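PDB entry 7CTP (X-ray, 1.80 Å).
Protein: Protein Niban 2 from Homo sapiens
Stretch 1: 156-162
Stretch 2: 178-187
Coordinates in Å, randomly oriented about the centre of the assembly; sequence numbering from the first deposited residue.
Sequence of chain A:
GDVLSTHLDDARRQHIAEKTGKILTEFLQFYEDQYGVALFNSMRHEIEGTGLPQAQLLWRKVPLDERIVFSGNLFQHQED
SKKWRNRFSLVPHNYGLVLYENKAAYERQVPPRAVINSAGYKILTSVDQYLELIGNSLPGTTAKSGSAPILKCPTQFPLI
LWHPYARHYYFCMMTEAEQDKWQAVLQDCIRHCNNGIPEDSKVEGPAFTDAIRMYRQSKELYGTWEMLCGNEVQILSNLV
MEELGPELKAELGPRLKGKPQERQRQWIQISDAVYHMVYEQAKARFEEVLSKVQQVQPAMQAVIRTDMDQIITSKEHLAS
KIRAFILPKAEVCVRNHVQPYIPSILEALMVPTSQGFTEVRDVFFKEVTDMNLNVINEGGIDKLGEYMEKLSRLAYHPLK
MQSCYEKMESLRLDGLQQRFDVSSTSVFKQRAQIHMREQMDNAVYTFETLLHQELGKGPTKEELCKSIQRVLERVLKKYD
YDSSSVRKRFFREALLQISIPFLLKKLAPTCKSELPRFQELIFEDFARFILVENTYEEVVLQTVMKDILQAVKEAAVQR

Stretch 1 156-162: QFPLILW
Stretch 2 178-187: EQDKWQAVLQ

Leu159 is the apolar centre of this contact, in which a strand of one stretch lies along a helix of the other. Its CA-to-CB bond points toward the helix, and chi1 of -131°, between the standard wells, with chi2 of 48° (p) places both methyl groups against the helix surface. Leu159 CD2 lies 3.7 Å from Trp182 CB and 3.9 Å from Leu186 CD1, both normal van der Waals separations, and 3.5 Å from the backbone N of Gln183. Gln183 N donates to Gln179 O at 2.8 Å within the helix; the methyl packs against this backbone nitrogen without bonding to it. CD1 of Leu159 rests 3.9 Å from Gln179 CG and 4.2 Å from Gln183 CB, covering the aliphatic parts of two polar side chains. Gln183 is extended (chi1 179°, chi2 173°).

The backbones explain this pattern. The strand, with phi/psi from -140/118 at Leu159 to -103/117 at Leu161, runs almost parallel to the helix: the N-to-C directions differ by 15°, and the axes approach to 8.7 Å. Strand alternation turns Leu159 and Leu161 toward the helix and Ile160 away. Residues 178-187 are helical throughout, with phi near -65° and psi near -40°, and i-to-i-4 bonds such as Leu186 N to Trp182 O (2.8 Å). The helical repeat brings Gln179, Trp182 and Leu186 to the facing side. Trp182 (chi1 -88°, chi2 111°) starts toward the strand, but its indole leads away.

Further along the strand, the contact loosens. Leu161 (m, t) places CD2 4.3 Å from CD1 of Leu186 (also m, t), while the CA atoms of this pair are 9.0 Å apart. At the other end, the CA atoms of Phe157 and Gln179 are 6.1 Å apart, so the backbones diverge from the Gln179 end toward Leu186.

The close end is polar. Gln179, with chi1 -164° (t), chi2 -166° (t) and chi3 31°, reaches out to the strand backbone and donates from NE2 to Pro158 O at 2.8 Å; the N-H...O angle of 168° makes the bond nearly linear. A side-chain amide thus satisfies a strand carbonyl. Pro158 N, 3.5 Å from Gln179 NE2, forms no hydrogen bond: this tertiary amide nitrogen carries no hydrogen, and its delocalised lone pair makes it a poor acceptor. Pro158 itself (phi/psi -85/160, C-gamma endo) points its CB away. Phe157 (phi/psi -130/77, chi1 -51°, chi2 -72°) presents its ring edge to Gln179: OE1 lies near the ring plane, 3.7 Å from Phe157 CD1. The two stretches together bury 351 Å².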

# COMPACT_ATOMS: atom_id res chain seq x y z
N GLN A 156 30.58 -6.35 8.70
CA GLN A 156 30.04 -5.29 9.53
C GLN A 156 28.84 -4.58 8.91
O GLN A 156 28.40 -3.55 9.43
CB GLN A 156 31.13 -4.25 9.83
CG GLN A 156 32.46 -4.84 10.25
CD GLN A 156 33.49 -4.80 9.13
OE1 GLN A 156 33.36 -5.51 8.13
NE2 GLN A 156 34.51 -3.96 9.29
N PHE A 157 28.30 -5.10 7.81
CA PHE A 157 27.25 -4.41 7.06
C PHE A 157 26.09 -5.35 6.80
O PHE A 157 25.92 -5.87 5.69
CB PHE A 157 27.82 -3.84 5.76
CG PHE A 157 29.06 -3.02 5.98
CD1 PHE A 157 28.98 -1.77 6.56
CD2 PHE A 157 30.30 -3.53 5.64
CE1 PHE A 157 30.12 -1.02 6.79
CE2 PHE A 157 31.45 -2.79 5.87
CZ PHE A 157 31.36 -1.53 6.44
N PRO A 158 25.27 -5.61 7.81
CA PRO A 158 24.13 -6.50 7.63
C PRO A 158 22.93 -5.77 7.05
O PRO A 158 22.83 -4.54 7.10
CB PRO A 158 23.85 -6.99 9.05
CG PRO A 158 24.21 -5.79 9.89
CD PRO A 158 25.34 -5.08 9.18
N LEU A 159 22.03 -6.56 6.47
CA LEU A 159 20.70 -6.12 6.04
C LEU A 159 19.74 -7.24 6.39
O LEU A 159 19.89 -8.36 5.88
CB LEU A 159 20.65 -5.82 4.54
CG LEU A 159 20.05 -4.51 4.03
CD1 LEU A 159 20.61 -3.34 4.80
CD2 LEU A 159 20.35 -4.34 2.55
N ILE A 160 18.77 -6.97 7.25
CA ILE A 160 17.85 -7.98 7.75
C ILE A 160 16.44 -7.61 7.32
O ILE A 160 16.03 -6.45 7.46
CB ILE A 160 17.95 -8.12 9.28
CG1 ILE A 160 19.32 -8.68 9.66
CG2 ILE A 160 16.83 -9.04 9.80
CD1 ILE A 160 19.68 -8.46 11.11
N LEU A 161 15.71 -8.59 6.80
CA LEU A 161 14.32 -8.41 6.42
C LEU A 161 13.43 -9.05 7.48
O LEU A 161 13.47 -10.27 7.68
CB LEU A 161 14.04 -9.06 5.06
CG LEU A 161 14.82 -8.51 3.87
CD1 LEU A 161 14.31 -9.18 2.59
CD2 LEU A 161 14.68 -7.02 3.78
N TRP A 162 12.61 -8.22 8.15
CA TRP A 162 11.69 -8.65 9.19
C TRP A 162 10.25 -8.52 8.69
O TRP A 162 9.93 -7.59 7.95
CB TRP A 162 11.89 -7.80 10.45
CG TRP A 162 10.86 -8.00 11.54
CD1 TRP A 162 10.97 -8.83 12.62
CD2 TRP A 162 9.61 -7.32 11.67
NE1 TRP A 162 9.85 -8.73 13.41
CE2 TRP A 162 9.00 -7.80 12.85
CE3 TRP A 162 8.95 -6.36 10.91
CZ2 TRP A 162 7.76 -7.35 13.29
CZ3 TRP A 162 7.71 -5.91 11.35
CH2 TRP A 162 7.13 -6.41 12.51
N GLU A 178 27.84 -1.30 -0.72
CA GLU A 178 26.92 -2.34 -1.16
C GLU A 178 25.68 -2.38 -0.27
O GLU A 178 24.56 -2.54 -0.77
CB GLU A 178 27.63 -3.69 -1.18
CG GLU A 178 28.65 -3.84 -2.31
CD GLU A 178 29.27 -5.23 -2.40
OE1 GLU A 178 30.04 -5.48 -3.34
OE2 GLU A 178 28.98 -6.06 -1.52
N GLN A 179 25.87 -2.20 1.04
CA GLN A 179 24.76 -2.13 1.99
C GLN A 179 23.78 -1.02 1.62
O GLN A 179 22.56 -1.24 1.57
CB GLN A 179 25.32 -1.90 3.41
CG GLN A 179 24.36 -2.19 4.55
CD GLN A 179 24.85 -1.64 5.87
OE1 GLN A 179 25.54 -0.61 5.91
NE2 GLN A 179 24.50 -2.30 6.97
N ASP A 180 24.31 0.17 1.32
CA ASP A 180 23.46 1.31 0.98
C ASP A 180 22.68 1.06 -0.30
O ASP A 180 21.51 1.45 -0.42
CB ASP A 180 24.30 2.58 0.83
CG ASP A 180 24.83 3.10 2.15
OD1 ASP A 180 24.35 2.64 3.22
OD2 ASP A 180 25.73 3.96 2.13
N LYS A 181 23.32 0.43 -1.29
CA LYS A 181 22.66 0.16 -2.55
C LYS A 181 21.54 -0.86 -2.37
O LYS A 181 20.42 -0.67 -2.84
CB LYS A 181 23.67 -0.34 -3.58
CG LYS A 181 23.09 -0.61 -4.97
CD LYS A 181 22.30 0.58 -5.48
CE LYS A 181 22.27 0.60 -7.01
NZ LYS A 181 22.26 2.00 -7.52
N TRP A 182 21.85 -1.95 -1.68
CA TRP A 182 20.85 -3.00 -1.47
C TRP A 182 19.73 -2.52 -0.57
O TRP A 182 18.59 -2.98 -0.71
CB TRP A 182 21.51 -4.25 -0.91
CG TRP A 182 22.04 -5.16 -1.97
CD1 TRP A 182 23.35 -5.43 -2.25
CD2 TRP A 182 21.27 -5.93 -2.90
NE1 TRP A 182 23.44 -6.31 -3.30
CE2 TRP A 182 22.17 -6.64 -3.72
CE3 TRP A 182 19.89 -6.09 -3.13
CZ2 TRP A 182 21.75 -7.49 -4.74
CZ3 TRP A 182 19.48 -6.93 -4.14
CH2 TRP A 182 20.41 -7.62 -4.94
N GLN A 183 20.01 -1.60 0.36
CA GLN A 183 18.93 -1.05 1.18
C GLN A 183 17.95 -0.26 0.33
O GLN A 183 16.74 -0.37 0.52
CB GLN A 183 19.48 -0.17 2.30
CG GLN A 183 18.38 0.42 3.14
CD GLN A 183 18.89 1.15 4.35
OE1 GLN A 183 20.08 1.44 4.46
NE2 GLN A 183 17.99 1.46 5.27
N ALA A 184 18.46 0.54 -0.61
CA ALA A 184 17.57 1.30 -1.49
C ALA A 184 16.76 0.37 -2.39
O ALA A 184 15.55 0.57 -2.57
CB ALA A 184 18.37 2.29 -2.33
N VAL A 185 17.42 -0.63 -2.97
CA VAL A 185 16.75 -1.56 -3.87
C VAL A 185 15.69 -2.36 -3.13
O VAL A 185 14.57 -2.56 -3.62
CB VAL A 185 17.78 -2.49 -4.54
CG1 VAL A 185 17.08 -3.67 -5.24
CG2 VAL A 185 18.65 -1.71 -5.53
N LEU A 186 16.03 -2.85 -1.93
CA LEU A 186 15.05 -3.65 -1.18
C LEU A 186 13.92 -2.78 -0.66
O LEU A 186 12.77 -3.25 -0.58
CB LEU A 186 15.73 -4.40 -0.04
CG LEU A 186 16.71 -5.48 -0.52
CD1 LEU A 186 17.44 -6.11 0.66
CD2 LEU A 186 15.98 -6.53 -1.34
N GLN A 187 14.20 -1.51 -0.32
CA GLN A 187 13.12 -0.57 0.00
C GLN A 187 12.17 -0.42 -1.18
O GLN A 187 10.95 -0.36 -0.99
CB GLN A 187 13.67 0.81 0.38
CG GLN A 187 14.17 0.97 1.80
CD GLN A 187 14.83 2.32 2.03
OE1 GLN A 187 15.02 3.11 1.10
NE2 GLN A 187 15.20 2.58 3.27